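Local coordinates for protein vacuolar aminopeptidase 1 (PDB 4R8F) that removes N-terminal amino acids, preferably neutral or hydrophobic ones, from peptides in the yeast vacuole as a zinc-dependent dodecameric aminopeptidase of the M18 family, at residues A[121-126]-A[434-439]. Sequence-based numbering, arbitrary orientation.
Sequences NELWLD and MHSIRA
His435 turns its backbone carbonyl toward the indole of Trp124, its O lying in the ring plane at the edge, 3.5 Å from Trp124 CZ3. The contact joins the two domains of the M18 aminopeptidase fold: segment 121-126 belongs to a loop between strands of the six-stranded antiparallel sheet, and segment 434-439 to the loop that follows strand 423-428 of the mixed catalytic sheet. The imidazole of His435 reaches instead to the site of the second zinc ion, where Asp259 and Glu296 are also ligands, so one residue meets the indole through its carbonyl and the metal site through its side chain. Ser436 follows, its CB and OG against the methyl Leu123 CD2, with OG 3.5 Å from that carbon. With OG anti to the backbone N (chi1 177°), the hydroxyl accepts from Arg438 N at 3.3 Å, forming an ST turn, and it also hydrogen-bonds Asp126 of the second subunit. Ile437 then spreads over one face of the indole. Its CB sits over the middle of the indole, 3.7 Å above the ring plane, and CG1, anti to the backbone N (chi1 -159°), carries CD1 on over the five-membered ring of Trp124 in a CH-pi contact. Were Trp124 replaced by an alanine, Ile437 would probably lose the flat surface under CB, CG1 and CD1, and a gap is likely to open between the loops near the zinc ligand. The second branch of Ile437 meets the backbone of 121-126: its methyl CG2 lies 3.4 Å from Leu123 O, the carbonyl oxygen that accepts a hydrogen bond from Arg127 NE.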
loop_
_atom_site.group_PDB
_atom_site.type_symbol
_atom_site.label_atom_id
_atom_site.label_comp_id
_atom_site.label_asym_id
_atom_site.label_seq_id
_atom_site.Cartn_x
_atom_site.Cartn_y
_atom_site.Cartn_z
ATOM N N ASN A 121 23.372 -14.431 -13.252
ATOM C CA ASN A 121 22.035 -14.869 -13.619
ATOM C C ASN A 121 21.618 -16.207 -13.042
ATOM O O ASN A 121 22.418 -16.933 -12.456
ATOM C CB ASN A 121 21.958 -14.993 -15.144
ATOM C CG ASN A 121 22.000 -13.660 -15.846
ATOM O OD1 ASN A 121 22.938 -13.364 -16.586
ATOM N ND2 ASN A 121 20.973 -12.849 -15.627
ATOM N N GLU A 122 20.346 -16.527 -13.256
ATOM C CA GLU A 122 19.830 -17.876 -13.051
ATOM C C GLU A 122 20.326 -18.757 -14.202
ATOM O O GLU A 122 20.367 -19.979 -14.086
ATOM C CB GLU A 122 18.295 -17.888 -12.994
ATOM C CG GLU A 122 17.663 -16.646 -12.366
ATOM C CD GLU A 122 16.438 -16.946 -11.515
ATOM O OE1 GLU A 122 15.807 -18.014 -11.694
ATOM O OE2 GLU A 122 16.104 -16.098 -10.657
ATOM N N LEU A 123 20.676 -18.115 -15.317
ATOM C CA LEU A 123 21.386 -18.737 -16.441
ATOM C C LEU A 123 22.677 -19.491 -16.068
ATOM O O LEU A 123 23.066 -20.416 -16.775
ATOM C CB LEU A 123 21.712 -17.675 -17.503
ATOM C CG LEU A 123 20.640 -17.214 -18.505
ATOM C CD1 LEU A 123 19.219 -17.320 -17.982
ATOM C CD2 LEU A 123 20.907 -15.781 -18.943
ATOM N N TRP A 124 23.341 -19.097 -14.982
ATOM C CA TRP A 124 24.529 -19.819 -14.489
ATOM C C TRP A 124 24.204 -21.072 -13.665
ATOM O O TRP A 124 25.103 -21.841 -13.323
ATOM C CB TRP A 124 25.441 -18.889 -13.666
ATOM C CG TRP A 124 26.607 -18.368 -14.439
ATOM C CD1 TRP A 124 27.906 -18.796 -14.366
ATOM C CD2 TRP A 124 26.580 -17.335 -15.422
ATOM N NE1 TRP A 124 28.689 -18.081 -15.241
ATOM C CE2 TRP A 124 27.898 -17.178 -15.903
ATOM C CE3 TRP A 124 25.569 -16.524 -15.943
ATOM C CZ2 TRP A 124 28.229 -16.242 -16.882
ATOM C CZ3 TRP A 124 25.896 -15.592 -16.913
ATOM C CH2 TRP A 124 27.218 -15.458 -17.375
ATOM N N LEU A 125 22.931 -21.276 -13.341
ATOM C CA LEU A 125 22.516 -22.433 -12.548
ATOM C C LEU A 125 22.466 -23.705 -13.390
ATOM O O LEU A 125 22.031 -23.684 -14.543
ATOM C CB LEU A 125 21.146 -22.184 -11.917
ATOM C CG LEU A 125 21.055 -20.994 -10.958
ATOM C CD1 LEU A 125 19.601 -20.633 -10.703
ATOM C CD2 LEU A 125 21.768 -21.299 -9.650
ATOM N N ASP A 126 22.919 -24.806 -12.797
ATOM C CA ASP A 126 22.884 -26.122 -13.431
ATOM C C ASP A 126 23.601 -26.132 -14.773
ATOM O O ASP A 126 23.065 -26.606 -15.781
ATOM C CB ASP A 126 21.439 -26.606 -13.584
ATOM C CG ASP A 126 20.673 -26.591 -12.268
ATOM O OD1 ASP A 126 21.306 -26.690 -11.193
ATOM O OD2 ASP A 126 19.432 -26.473 -12.312
ATOM N N MET A 434 23.129 -11.761 -24.834
ATOM C CA MET A 434 24.432 -11.282 -24.419
ATOM C C MET A 434 24.479 -11.265 -22.893
ATOM O O MET A 434 23.470 -11.008 -22.236
ATOM C CB MET A 434 24.656 -9.892 -25.002
ATOM C CG MET A 434 26.034 -9.305 -24.786
ATOM S SD MET A 434 25.984 -7.549 -25.187
ATOM C CE MET A 434 26.837 -6.882 -23.760
ATOM N N HIS A 435 25.648 -11.572 -22.339
ATOM C CA HIS A 435 25.815 -11.778 -20.893
ATOM C C HIS A 435 25.046 -12.988 -20.332
ATOM O O HIS A 435 24.869 -13.112 -19.117
ATOM C CB HIS A 435 25.499 -10.498 -20.105
ATOM C CG HIS A 435 26.501 -9.408 -20.317
ATOM N ND1 HIS A 435 26.227 -8.081 -20.062
ATOM C CD2 HIS A 435 27.778 -9.449 -20.769
ATOM C CE1 HIS A 435 27.296 -7.353 -20.337
ATOM N NE2 HIS A 435 28.249 -8.159 -20.772
ATOM N N SER A 436 24.603 -13.878 -21.217
ATOM C CA SER A 436 24.219 -15.216 -20.818
ATOM C C SER A 436 25.497 -16.025 -20.754
ATOM O O SER A 436 26.518 -15.622 -21.304
ATOM C CB SER A 436 23.270 -15.848 -21.838
ATOM O OG SER A 436 22.954 -17.180 -21.481
ATOM N N ILE A 437 25.439 -17.165 -20.078
ATOM C CA ILE A 437 26.569 -18.081 -20.023
ATOM C C ILE A 437 26.771 -18.766 -21.378
ATOM O O ILE A 437 27.864 -19.239 -21.672
ATOM C CB ILE A 437 26.393 -19.128 -18.902
ATOM C CG1 ILE A 437 27.754 -19.726 -18.523
ATOM C CG2 ILE A 437 25.375 -20.199 -19.302
ATOM C CD1 ILE A 437 27.687 -20.777 -17.436
ATOM N N ARG A 438 25.710 -18.823 -22.186
ATOM C CA ARG A 438 25.781 -19.337 -23.551
ATOM C C ARG A 438 24.973 -18.413 -24.456
ATOM O O ARG A 438 23.763 -18.271 -24.271
ATOM C CB ARG A 438 25.223 -20.761 -23.608
ATOM C CG ARG A 438 25.677 -21.581 -24.807
ATOM C CD ARG A 438 25.199 -23.018 -24.674
ATOM N NE ARG A 438 25.605 -23.866 -25.798
ATOM C CZ ARG A 438 26.792 -24.460 -25.921
ATOM N NH1 ARG A 438 27.739 -24.307 -24.997
ATOM N NH2 ARG A 438 27.037 -25.218 -26.985
ATOM N N ALA A 439 25.641 -17.782 -25.418
ATOM C CA ALA A 439 25.013 -16.793 -26.298
ATOM C C ALA A 439 24.869 -17.359 -27.700
ATOM O O ALA A 439 25.343 -18.461 -27.980
ATOM C CB ALA A 439 25.842 -15.516 -26.329
#